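Local coordinates for sporozoite-specific SAG protein (Toxoplasma gondii, PDB 2WNK), which is a SAG2-related surface antigen of the sporozoite stage, probably displayed at the parasite's surface, built from two disulfide-stabilised SRS domains, at residues A[68-73]-A[80-85]; A[96-101]-A[121-126]. All blocks are in the same frame, centred on the assembly; numbering follows the deposited sequence.

Interaction 1: residues A[68-73]-A[80-85]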
loop_
_atom_site.group_PDB
_atom_site.type_symbol
_atom_site.label_atom_id
_atom_site.label_comp_id
_atom_site.label_asym_id
_atom_site.label_seq_id
_atom_site.Cartn_x
_atom_site.Cartn_y
_atom_site.Cartn_z
ATOM N N LEU A 68 -1.866 13.186 10.116
ATOM C CA LEU A 68 -2.581 12.571 11.219
ATOM C C LEU A 68 -3.736 13.493 11.603
ATOM O O LEU A 68 -3.511 14.685 11.856
ATOM C CB LEU A 68 -1.672 12.448 12.455
ATOM C CG LEU A 68 -2.136 11.618 13.652
ATOM C CD1 LEU A 68 -2.226 10.095 13.359
ATOM C CD2 LEU A 68 -1.169 11.885 14.799
ATOM N N ALA A 69 -4.939 12.926 11.678
ATOM C CA ALA A 69 -6.132 13.641 12.177
ATOM C C ALA A 69 -6.551 13.065 13.518
ATOM O O ALA A 69 -6.259 11.913 13.824
ATOM C CB ALA A 69 -7.279 13.538 11.183
ATOM N N GLN A 70 -7.235 13.884 14.316
ATOM C CA GLN A 70 -7.709 13.488 15.633
ATOM C C GLN A 70 -9.184 13.819 15.736
ATOM O O GLN A 70 -9.612 14.864 15.255
ATOM C CB GLN A 70 -6.977 14.288 16.704
ATOM C CG GLN A 70 -7.405 13.956 18.123
ATOM C CD GLN A 70 -6.788 14.893 19.177
ATOM O OE1 GLN A 70 -7.240 16.023 19.359
ATOM N NE2 GLN A 70 -5.785 14.413 19.888
ATOM N N ALA A 71 -9.955 12.939 16.369
ATOM C CA ALA A 71 -11.349 13.235 16.672
ATOM C C ALA A 71 -11.793 12.548 17.972
ATOM O O ALA A 71 -11.204 11.558 18.372
ATOM C CB ALA A 71 -12.211 12.813 15.523
ATOM N N GLU A 72 -12.840 13.060 18.632
ATOM C CA GLU A 72 -13.309 12.444 19.887
ATOM C C GLU A 72 -13.723 10.999 19.677
ATOM O O GLU A 72 -14.281 10.667 18.634
ATOM C CB GLU A 72 -14.502 13.208 20.452
ATOM C CG GLU A 72 -14.219 14.672 20.608
ATOM C CD GLU A 72 -15.359 15.388 21.317
ATOM O OE1 GLU A 72 -16.500 14.874 21.269
ATOM O OE2 GLU A 72 -15.115 16.451 21.938
ATOM N N GLY A 73 -13.404 10.131 20.627
ATOM C CA GLY A 73 -13.967 8.791 20.611
ATOM C C GLY A 73 -15.426 9.011 20.952
ATOM O O GLY A 73 -15.876 10.173 21.052
ATOM N N ASN A 80 -9.927 8.990 22.235
ATOM C CA ASN A 80 -9.665 9.761 21.019
ATOM C C ASN A 80 -9.340 8.859 19.841
ATOM O O ASN A 80 -8.598 7.910 19.980
ATOM C CB ASN A 80 -8.497 10.733 21.229
ATOM C CG ASN A 80 -8.900 11.953 22.027
ATOM O OD1 ASN A 80 -9.762 12.731 21.603
ATOM N ND2 ASN A 80 -8.314 12.113 23.215
ATOM N N ASP A 81 -9.906 9.186 18.679
ATOM C CA ASP A 81 -9.696 8.410 17.460
ATOM C C ASP A 81 -8.744 9.141 16.527
ATOM O O ASP A 81 -8.891 10.344 16.285
ATOM C CB ASP A 81 -11.045 8.234 16.744
ATOM C CG ASP A 81 -11.973 7.225 17.438
ATOM O OD1 ASP A 81 -11.533 6.400 18.257
ATOM O OD2 ASP A 81 -13.181 7.224 17.123
ATOM N N PHE A 82 -7.753 8.407 16.015
ATOM C CA PHE A 82 -6.723 8.976 15.171
ATOM C C PHE A 82 -6.727 8.338 13.796
ATOM O O PHE A 82 -6.959 7.131 13.681
ATOM C CB PHE A 82 -5.349 8.779 15.821
ATOM C CG PHE A 82 -5.232 9.497 17.109
ATOM C CD1 PHE A 82 -5.577 8.870 18.309
ATOM C CD2 PHE A 82 -4.933 10.844 17.114
ATOM C CE1 PHE A 82 -5.551 9.586 19.497
ATOM C CE2 PHE A 82 -4.902 11.549 18.301
ATOM C CZ PHE A 82 -5.212 10.922 19.491
ATOM N N THR A 83 -6.383 9.139 12.788
ATOM C CA THR A 83 -6.327 8.670 11.390
ATOM C C THR A 83 -5.011 9.108 10.781
ATOM O O THR A 83 -4.756 10.297 10.654
ATOM C CB THR A 83 -7.517 9.257 10.568
ATOM O OG1 THR A 83 -8.727 8.915 11.229
ATOM C CG2 THR A 83 -7.562 8.667 9.168
ATOM N N LEU A 84 -4.168 8.148 10.403
ATOM C CA LEU A 84 -2.915 8.472 9.772
ATOM C C LEU A 84 -3.095 8.126 8.310
ATOM O O LEU A 84 -3.374 6.967 7.970
ATOM C CB LEU A 84 -1.757 7.639 10.343
ATOM C CG LEU A 84 -0.451 7.931 9.583
ATOM C CD1 LEU A 84 0.133 9.270 10.076
ATOM C CD2 LEU A 84 0.586 6.756 9.705
ATOM N N THR A 85 -2.958 9.139 7.456
ATOM C CA THR A 85 -3.023 8.947 6.024
ATOM C C THR A 85 -1.641 9.069 5.434
ATOM O O THR A 85 -0.925 10.018 5.737
ATOM C CB THR A 85 -3.893 10.024 5.390
ATOM O OG1 THR A 85 -5.225 9.873 5.876
ATOM C CG2 THR A 85 -3.913 9.869 3.859
HETATM O O HOH W 1 -10.055 15.202 19.666
#
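Ala-71 and Asp-81 face each other as an antiparallel hydrogen-bonded pair: Asp-81 N gives its hydrogen to Ala-71 O at 2.7 Å, and Ala-71 N gives one back to Asp-81 O. Two residues along the pairing, Ala-69 and Thr-83 repeat the exchange, Ala-69 N reaching Thr-83 O at 2.8 Å. Further out, one water donates both to Gln-70 OE1 (2.9 Å) and to Asn-80 OD1, joining two side chains that do not bond directly. Asn-80 ND2 turns instead to Glu-33 O, and Asp-81 OD1 to Asn-27 ND2. The strands form a beta hairpin of the first SRS domain, its first strand outermost in a three-stranded antiparallel sheet and its second central, with 22-28 beyond it. Ala-69, Ala-71, Asp-81 and Thr-83 line one face; Leu-68, Gln-70, Phe-82 and Leu-84 line the other. There the extended Gln-70 runs beside the Phe-82 ring, its CG anti to the backbone N (chi1 180°), and Gln-70 NE2 comes to the ring edge, 3.4 Å from Phe-82 CE2. Leu-68 crosses Leu-84 at about a right angle, Leu-68 CD1 lying 3.9 Å from Leu-84 CB, while Phe-26 meets the Phe-82 ring.

Interaction 2: residues A[96-101]-A[121-126]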
loop_
_atom_site.group_PDB
_atom_site.type_symbol
_atom_site.label_atom_id
_atom_site.label_comp_id
_atom_site.label_asym_id
_atom_site.label_seq_id
_atom_site.Cartn_x
_atom_site.Cartn_y
_atom_site.Cartn_z
ATOM N N VAL A 96 6.941 4.553 12.456
ATOM C CA VAL A 96 6.599 5.610 13.385
ATOM C C VAL A 96 5.863 5.030 14.607
ATOM O O VAL A 96 5.256 3.973 14.529
ATOM C CB VAL A 96 5.792 6.771 12.759
ATOM C CG1 VAL A 96 6.624 7.433 11.611
ATOM C CG2 VAL A 96 4.450 6.307 12.216
ATOM N N PHE A 97 5.898 5.762 15.700
ATOM C CA PHE A 97 5.331 5.299 16.971
ATOM C C PHE A 97 4.535 6.376 17.628
ATOM O O PHE A 97 4.825 7.590 17.484
ATOM C CB PHE A 97 6.463 4.900 17.947
ATOM C CG PHE A 97 7.347 3.808 17.454
ATOM C CD1 PHE A 97 7.029 2.496 17.742
ATOM C CD2 PHE A 97 8.475 4.088 16.682
ATOM C CE1 PHE A 97 7.849 1.468 17.306
ATOM C CE2 PHE A 97 9.301 3.063 16.253
ATOM C CZ PHE A 97 8.987 1.768 16.558
ATOM N N PHE A 98 3.517 5.935 18.399
ATOM C CA PHE A 98 2.852 6.821 19.328
ATOM C C PHE A 98 2.667 6.134 20.670
ATOM O O PHE A 98 2.785 4.889 20.760
ATOM C CB PHE A 98 1.445 7.168 18.794
ATOM C CG PHE A 98 1.480 7.778 17.416
ATOM C CD1 PHE A 98 1.762 9.138 17.263
ATOM C CD2 PHE A 98 1.282 6.985 16.287
ATOM C CE1 PHE A 98 1.809 9.743 16.015
ATOM C CE2 PHE A 98 1.342 7.568 15.017
ATOM C CZ PHE A 98 1.612 8.949 14.886
ATOM N N LEU A 99 2.364 6.923 21.709
ATOM C CA LEU A 99 1.857 6.345 22.938
ATOM C C LEU A 99 0.469 6.873 23.248
ATOM O O LEU A 99 0.186 8.059 23.014
ATOM C CB LEU A 99 2.759 6.741 24.113
ATOM C CG LEU A 99 4.113 6.028 24.006
ATOM C CD1 LEU A 99 5.143 6.653 24.949
ATOM C CD2 LEU A 99 3.953 4.518 24.299
ATOM N N CYS A 100 -0.348 6.026 23.875
ATOM C CA CYS A 100 -1.612 6.442 24.455
ATOM C C CYS A 100 -1.345 6.453 25.959
ATOM O O CYS A 100 -0.888 5.441 26.511
ATOM C CB CYS A 100 -2.700 5.412 24.139
ATOM S SG CYS A 100 -3.159 5.269 22.358
ATOM N N GLN A 101 -1.589 7.583 26.575
ATOM C CA GLN A 101 -1.262 7.791 27.969
ATOM C C GLN A 101 -2.360 8.515 28.697
ATOM O O GLN A 101 -3.185 9.092 28.097
ATOM C CB GLN A 101 0.033 8.590 28.100
ATOM C CG GLN A 101 -0.008 10.004 27.773
ATOM C CD GLN A 101 1.362 10.679 27.699
ATOM O OE1 GLN A 101 1.471 11.880 27.644
ATOM N NE2 GLN A 101 2.369 9.902 27.662
ATOM N N CYS A 121 0.148 2.659 26.471
ATOM C CA CYS A 121 -0.021 1.628 25.457
ATOM C C CYS A 121 0.609 2.164 24.178
ATOM O O CYS A 121 0.452 3.350 23.867
ATOM C CB CYS A 121 -1.535 1.287 25.261
ATOM S SG CYS A 121 -1.812 -0.042 24.039
ATOM N N GLY A 122 1.339 1.324 23.437
ATOM C CA GLY A 122 2.143 1.804 22.312
ATOM C C GLY A 122 1.462 1.451 20.986
ATOM O O GLY A 122 0.770 0.434 20.879
ATOM N N VAL A 123 1.628 2.332 20.008
ATOM C CA VAL A 123 1.117 2.138 18.656
ATOM C C VAL A 123 2.296 2.204 17.720
ATOM O O VAL A 123 3.023 3.210 17.718
ATOM C CB VAL A 123 0.175 3.263 18.278
ATOM C CG1 VAL A 123 -0.244 3.124 16.783
ATOM C CG2 VAL A 123 -1.053 3.208 19.163
ATOM N N HIS A 124 2.536 1.116 16.995
ATOM C CA HIS A 124 3.656 1.038 16.076
ATOM C C HIS A 124 3.071 0.951 14.665
ATOM O O HIS A 124 2.292 0.023 14.381
ATOM C CB HIS A 124 4.461 -0.204 16.351
ATOM C CG HIS A 124 5.520 -0.456 15.326
ATOM N ND1 HIS A 124 5.784 -1.713 14.832
ATOM C CD2 HIS A 124 6.340 0.391 14.659
ATOM C CE1 HIS A 124 6.743 -1.636 13.925
ATOM N NE2 HIS A 124 7.100 -0.371 13.804
ATOM N N ILE A 125 3.433 1.898 13.808
ATOM C CA ILE A 125 2.976 1.852 12.420
ATOM C C ILE A 125 4.193 1.628 11.534
ATOM O O ILE A 125 5.115 2.463 11.517
ATOM C CB ILE A 125 2.223 3.114 11.996
ATOM C CG1 ILE A 125 0.999 3.340 12.911
ATOM C CG2 ILE A 125 1.829 2.975 10.517
ATOM C CD1 ILE A 125 0.343 4.734 12.785
ATOM N N LEU A 126 4.201 0.483 10.858
ATOM C CA LEU A 126 5.246 0.133 9.888
ATOM C C LEU A 126 4.810 0.598 8.492
ATOM O O LEU A 126 3.756 0.206 8.006
ATOM C CB LEU A 126 5.480 -1.374 9.879
ATOM C CG LEU A 126 6.603 -1.764 8.898
ATOM C CD1 LEU A 126 7.913 -1.154 9.312
ATOM C CD2 LEU A 126 6.738 -3.271 8.683
#
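Phe-97 and His-124 run alongside each other in the same direction on one face of the sheet, their ring planes 16° from parallel but displaced until little of one ring covers the other. They stand on the two inner strands, antiparallel neighbours, of a four-stranded mixed sheet in the first SRS domain, where 12-17 runs parallel to 121-127 on one flank and 34-36 lies on the other. The ring centroids are 4.7 Å apart, and the closest approach is from Phe-97 CE1 to His-124 CD2, at 3.2 Å. The rings meet from facing strands with different first torsions, His-124 CG anti to the backbone N (chi1 172°) and Phe-97 CG anti to the carbonyl carbon (chi1 -60°). Above one face of the imidazole, toward its rim, sits the backbone N of Leu-126; Val-96 O lies near the ring plane at its edge, and His-124 NE2 is hydrogen-bonded to Ser-95 OG. Paired backbone bonds join Val-96 with Ile-125, Phe-98 with Val-123 and Cys-100 with Cys-121, the last pair including Cys-100 N to Cys-121 O at 2.8 Å. Those six residues turn their side chains to the face opposite Phe-97 and His-124. Here the Phe-98 ring receives Ile-125 CD1 in its plane, at the edge, 3.7 Å from Phe-98 CE2, and Phe-26 of strand 22-28 meets the same ring. The neighbouring cysteines do not bond each other: Cys-100 is joined to Cys-28 and Cys-121 to Cys-6, which ties this sheet covalently to strand 22-28 and to the N-terminal segment. On the Phe-97 side, Leu-99 CD2 rests 3.8 Å from Gly-122 CA.

In the fold
Both contacts pair antiparallel strands of the first SRS domain, but in different sheets, and their inner faces pack on each other. Leu-84 CD2 meets Ile-125 CD1 at 3.7 Å, and Leu-68 CD2 lies 3.9 Å from Phe-98 CE1. Interaction 1 is partly buried, a hairpin that includes an outermost strand; interaction 2 is largely buried, joining the two inner strands of its sheet across a 19-residue connection, with Phe-26 a neighbour shared by both. Their chemistry follows their place: the outer face of the hairpin carries Ala, Asp and Thr, whereas the residues that pair in interaction 2 are mostly buried and apolar.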